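Local structure of fasciclin-1 (Drosophila melanogaster, 1O70) at residues Glu166-Pro169 with Met170-Asp173; Phe197-Asp201 with Lys202-Lys206. The protein serves as a neural cell adhesion molecule, membrane-attached and built of FAS1 repeats, of which this chain holds the third and fourth. All coordinates share one frame; numbering follows the deposited sequence.

Contact 1 of 2, residues Glu166-Pro169 with Met170-Asp173. With NAG (2-acetamido-2-deoxy-beta-D-glucopyranose), chain B.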
# COMPACT_ATOMS: atom_id res chain seq x y z
N GLU A 166 -0.82 12.26 1.09
CA GLU A 166 -1.91 13.18 1.38
C GLU A 166 -3.27 12.56 1.15
O GLU A 166 -4.26 13.02 1.71
CB GLU A 166 -1.75 14.46 0.56
CG GLU A 166 -1.26 14.23 -0.83
CD GLU A 166 -1.01 15.54 -1.57
OE1 GLU A 166 -0.42 16.46 -0.96
OE2 GLU A 166 -1.37 15.62 -2.76
N SER A 167 -3.33 11.50 0.35
CA SER A 167 -4.60 10.84 0.08
C SER A 167 -4.93 9.59 0.91
O SER A 167 -6.05 9.09 0.85
CB SER A 167 -4.70 10.51 -1.42
OG SER A 167 -3.67 9.65 -1.85
N ASP A 168 -3.97 9.09 1.70
CA ASP A 168 -4.18 7.89 2.52
C ASP A 168 -4.41 8.26 3.99
O ASP A 168 -3.49 8.66 4.70
CB ASP A 168 -2.95 6.98 2.42
CG ASP A 168 -3.22 5.56 2.91
OD1 ASP A 168 -3.94 5.38 3.92
OD2 ASP A 168 -2.70 4.61 2.28
N PRO A 169 -5.65 8.08 4.49
CA PRO A 169 -5.95 8.41 5.89
C PRO A 169 -5.04 7.73 6.91
O PRO A 169 -4.80 8.25 8.01
CB PRO A 169 -7.40 7.97 6.07
CG PRO A 169 -7.94 7.89 4.67
CD PRO A 169 -6.79 7.37 3.88
N MET A 170 -4.55 6.55 6.54
CA MET A 170 -3.69 5.78 7.43
C MET A 170 -2.33 6.43 7.67
O MET A 170 -1.67 6.17 8.68
CB MET A 170 -3.49 4.38 6.86
CG MET A 170 -3.11 3.39 7.91
SD MET A 170 -3.20 1.70 7.34
CE MET A 170 -1.54 1.55 6.81
N MET A 171 -1.95 7.30 6.73
CA MET A 171 -0.69 8.01 6.76
C MET A 171 -0.83 9.45 7.23
O MET A 171 0.16 10.17 7.28
CB MET A 171 -0.05 7.98 5.36
CG MET A 171 0.27 6.56 4.84
SD MET A 171 0.95 6.54 3.17
CE MET A 171 0.93 4.80 2.74
N SER A 172 -2.04 9.85 7.60
CA SER A 172 -2.32 11.23 8.01
C SER A 172 -1.34 11.86 9.01
O SER A 172 -0.96 13.03 8.84
CB SER A 172 -3.75 11.33 8.56
OG SER A 172 -3.79 11.15 9.97
N ASP A 173 -0.93 11.12 10.03
CA ASP A 173 0.01 11.66 11.01
C ASP A 173 1.38 11.90 10.40
O ASP A 173 1.94 13.00 10.49
CB ASP A 173 0.13 10.73 12.22
CG ASP A 173 -1.03 10.86 13.18
OD1 ASP A 173 -1.85 11.77 13.00
OD2 ASP A 173 -1.15 10.05 14.12
C1 NAG B . -9.15 6.00 -0.40
C2 NAG B . -9.36 5.56 1.05
C3 NAG B . -10.56 6.31 1.63
C4 NAG B . -10.37 7.84 1.48
C5 NAG B . -10.04 8.17 0.01
C6 NAG B . -9.72 9.63 -0.24
C7 NAG B . -8.79 3.32 1.73
C8 NAG B . -9.16 1.84 1.78
N2 NAG B . -9.62 4.13 1.09
O3 NAG B . -10.76 5.95 2.98
O4 NAG B . -11.59 8.50 1.85
O5 NAG B . -8.90 7.41 -0.44
O6 NAG B . -8.72 10.09 0.65
O7 NAG B . -7.76 3.71 2.27
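Asp168 and Met170 meet where the chain leaves helix 161-167: OD1 of Asp168 accepts a hydrogen bond from Met170 N at 2.9 Å, approached on its anti side, somewhat out of the carboxylate plane. With chi1 at -163°, CG swings away from its own nitrogen and comes alongside the carbonyl carbon, bringing OD1 to Met170. Met171 N bonds to Asp168 O at 2.9 Å, the donor well above the carbonyl plane. This pair of bonds, with Pro169 next in sequence, defines an Asx-Pro turn; a weak bond from Ser172 N to Pro169 O (3.2 Å) carries it on toward helix 172-177. The tight side lies inward, where the Met171 side chain slants across that of Asp168, CG 4.0 Å from Asp168 CB, and both methionines pack on strands 284-295 and 298-303. The outer side is looser: O6 of an N-acetylglucosamine of the protein's own glycan donates a hydrogen bond to Ser167 O (2.9 Å). Replacing Asp168 by an alanine would probably leave Met170 N and the guanidinium of Arg290 without their carboxylate partner, the turn keeping only main-chain bonds. With OD2 in a salt bridge to Arg290, the buried carboxylate is probably ionised and ties turn to sheet.

Contact 2 of 2, residues Phe197-Asp201 with Lys202-Lys206. With SO4 (sulfate ion), chain C.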
# COMPACT_ATOMS: atom_id res chain seq x y z
N PHE A 197 9.57 4.53 4.75
CA PHE A 197 9.02 3.65 5.77
C PHE A 197 8.13 4.55 6.59
O PHE A 197 8.60 5.28 7.46
CB PHE A 197 10.12 3.04 6.64
CG PHE A 197 11.06 2.15 5.89
CD1 PHE A 197 12.11 2.70 5.17
CD2 PHE A 197 10.84 0.78 5.83
CE1 PHE A 197 12.94 1.90 4.39
CE2 PHE A 197 11.66 -0.04 5.05
CZ PHE A 197 12.71 0.53 4.32
N VAL A 198 6.84 4.49 6.29
CA VAL A 198 5.84 5.33 6.94
C VAL A 198 5.09 4.75 8.13
O VAL A 198 4.33 3.80 7.99
CB VAL A 198 4.77 5.77 5.94
CG1 VAL A 198 3.75 6.63 6.63
CG2 VAL A 198 5.40 6.50 4.77
N PRO A 199 5.29 5.33 9.32
CA PRO A 199 4.56 4.80 10.49
C PRO A 199 3.07 5.14 10.30
O PRO A 199 2.73 6.25 9.89
CB PRO A 199 5.19 5.57 11.65
CG PRO A 199 6.60 5.85 11.17
CD PRO A 199 6.35 6.27 9.74
N ARG A 200 2.18 4.19 10.57
CA ARG A 200 0.75 4.42 10.43
C ARG A 200 0.28 5.27 11.61
O ARG A 200 1.00 5.42 12.59
CB ARG A 200 -0.00 3.10 10.43
CG ARG A 200 0.20 2.32 11.70
CD ARG A 200 -0.35 0.92 11.61
NE ARG A 200 -1.79 0.92 11.40
CZ ARG A 200 -2.56 -0.15 11.55
NH1 ARG A 200 -2.03 -1.32 11.92
NH2 ARG A 200 -3.87 -0.06 11.34
N ASP A 201 -0.93 5.82 11.52
CA ASP A 201 -1.46 6.63 12.60
C ASP A 201 -1.40 5.90 13.95
O ASP A 201 -0.90 6.45 14.94
CB ASP A 201 -2.90 7.05 12.29
CG ASP A 201 -2.97 8.31 11.41
OD1 ASP A 201 -1.93 8.73 10.83
OD2 ASP A 201 -4.08 8.89 11.30
N LYS A 202 -1.88 4.65 13.99
CA LYS A 202 -1.87 3.85 15.22
C LYS A 202 -0.46 3.85 15.83
O LYS A 202 -0.29 3.85 17.05
CB LYS A 202 -2.31 2.41 14.93
CG LYS A 202 -2.62 1.59 16.19
CD LYS A 202 -2.81 0.11 15.87
CE LYS A 202 -3.84 -0.15 14.75
NZ LYS A 202 -5.24 0.22 15.10
N GLY A 203 0.55 3.84 14.95
CA GLY A 203 1.93 3.86 15.40
C GLY A 203 2.25 5.15 16.14
O GLY A 203 2.82 5.09 17.23
N TRP A 204 1.90 6.31 15.58
CA TRP A 204 2.18 7.56 16.27
C TRP A 204 1.33 7.66 17.54
O TRP A 204 1.78 8.24 18.54
CB TRP A 204 1.92 8.79 15.38
CG TRP A 204 2.98 8.98 14.32
CD1 TRP A 204 2.80 8.88 12.96
CD2 TRP A 204 4.38 9.24 14.52
NE1 TRP A 204 4.00 9.06 12.32
CE2 TRP A 204 4.98 9.29 13.23
CE3 TRP A 204 5.19 9.45 15.65
CZ2 TRP A 204 6.34 9.53 13.05
CZ3 TRP A 204 6.57 9.69 15.46
CH2 TRP A 204 7.12 9.73 14.16
N GLN A 205 0.12 7.09 17.52
CA GLN A 205 -0.74 7.15 18.71
C GLN A 205 -0.07 6.37 19.83
O GLN A 205 -0.11 6.77 20.99
CB GLN A 205 -2.13 6.57 18.41
CG GLN A 205 -2.91 7.37 17.38
CD GLN A 205 -4.09 6.61 16.79
OE1 GLN A 205 -4.57 6.94 15.70
NE2 GLN A 205 -4.55 5.58 17.49
N LYS A 206 0.56 5.26 19.48
CA LYS A 206 1.26 4.47 20.47
C LYS A 206 2.43 5.27 21.03
O LYS A 206 2.71 5.22 22.23
CB LYS A 206 1.77 3.18 19.85
CG LYS A 206 0.67 2.18 19.57
CD LYS A 206 1.23 0.96 18.89
CE LYS A 206 0.16 -0.08 18.63
NZ LYS A 206 0.71 -1.27 17.91
S SO4 C . -4.61 3.46 11.56
O1 SO4 C . -5.02 4.19 10.36
O2 SO4 C . -3.14 3.46 11.64
O3 SO4 C . -5.16 4.10 12.77
O4 SO4 C . -5.11 2.07 11.47
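Arg200 and Lys202 close on a sulfate, probably from the crystallisation liquor, at the start of helix 201-210. Among the polar bonds, sulfate O2 is gripped twice, by Arg200 NE at 2.9 Å and by Lys202 N at 2.9 Å in a nearly straight bond (175°), while Arg200 NH2 reaches sulfate O4 near the guanidinium plane, modelled doubtfully short. Arg200 occupies the N-cap position. Its CG is wedged between backbone N and carbonyl carbon (chi1 60°), and a bend at chi3 (-63°) turns the guanidinium along the anion. The site is thus a helix N-terminus joined by a basic side chain, an environment likely to attract anions. By van der Waals contact, Lys202 lays CE over one face of that guanidinium, 3.4 Å from Arg200 CZ; Lys202 NZ stays 4.1 Å from sulfate O4. Apolar packing sets Pro199 CB 4.0 Å from Trp204 CE2, offset toward the rim of the indole. The backbone bonds are the first helical ones, Trp204 N to Arg200 O at 3.2 Å and Gln205 N to Asp201 O at 2.8 Å. In the fold, strand 193-199 pairs with strands 235-238 and 298-303 and passes through Arg200 into the helix; Tyr289 of strand 284-295 makes a cation-pi contact with Arg200, and Trp204 leans on helix 172-177, its NE1 bonded to Thr174.

Both contacts lie in the fourth FAS1 domain and both are partly buried. Contact 1 joins two helices through a turn, and its buried acidic group faces the sheet; contact 2 joins a strand to a helix, with a basic rim around an anion and a buried proline-tryptophan pair behind it. On its outer side contact 1 has the protein's own glycan, which also bonds Thr125 of the third domain; the sulfate of contact 2 also touches Met170. Asp201 joins them directly, its OD2 2.6 Å from Ser172 OG and its OD1 2.7 Å from Asp173 N, both probable hydrogen bonds. Asp173 CB also packs on Trp204 CD1 (3.3 Å), so helix 172-177 rests against the start of helix 201-210.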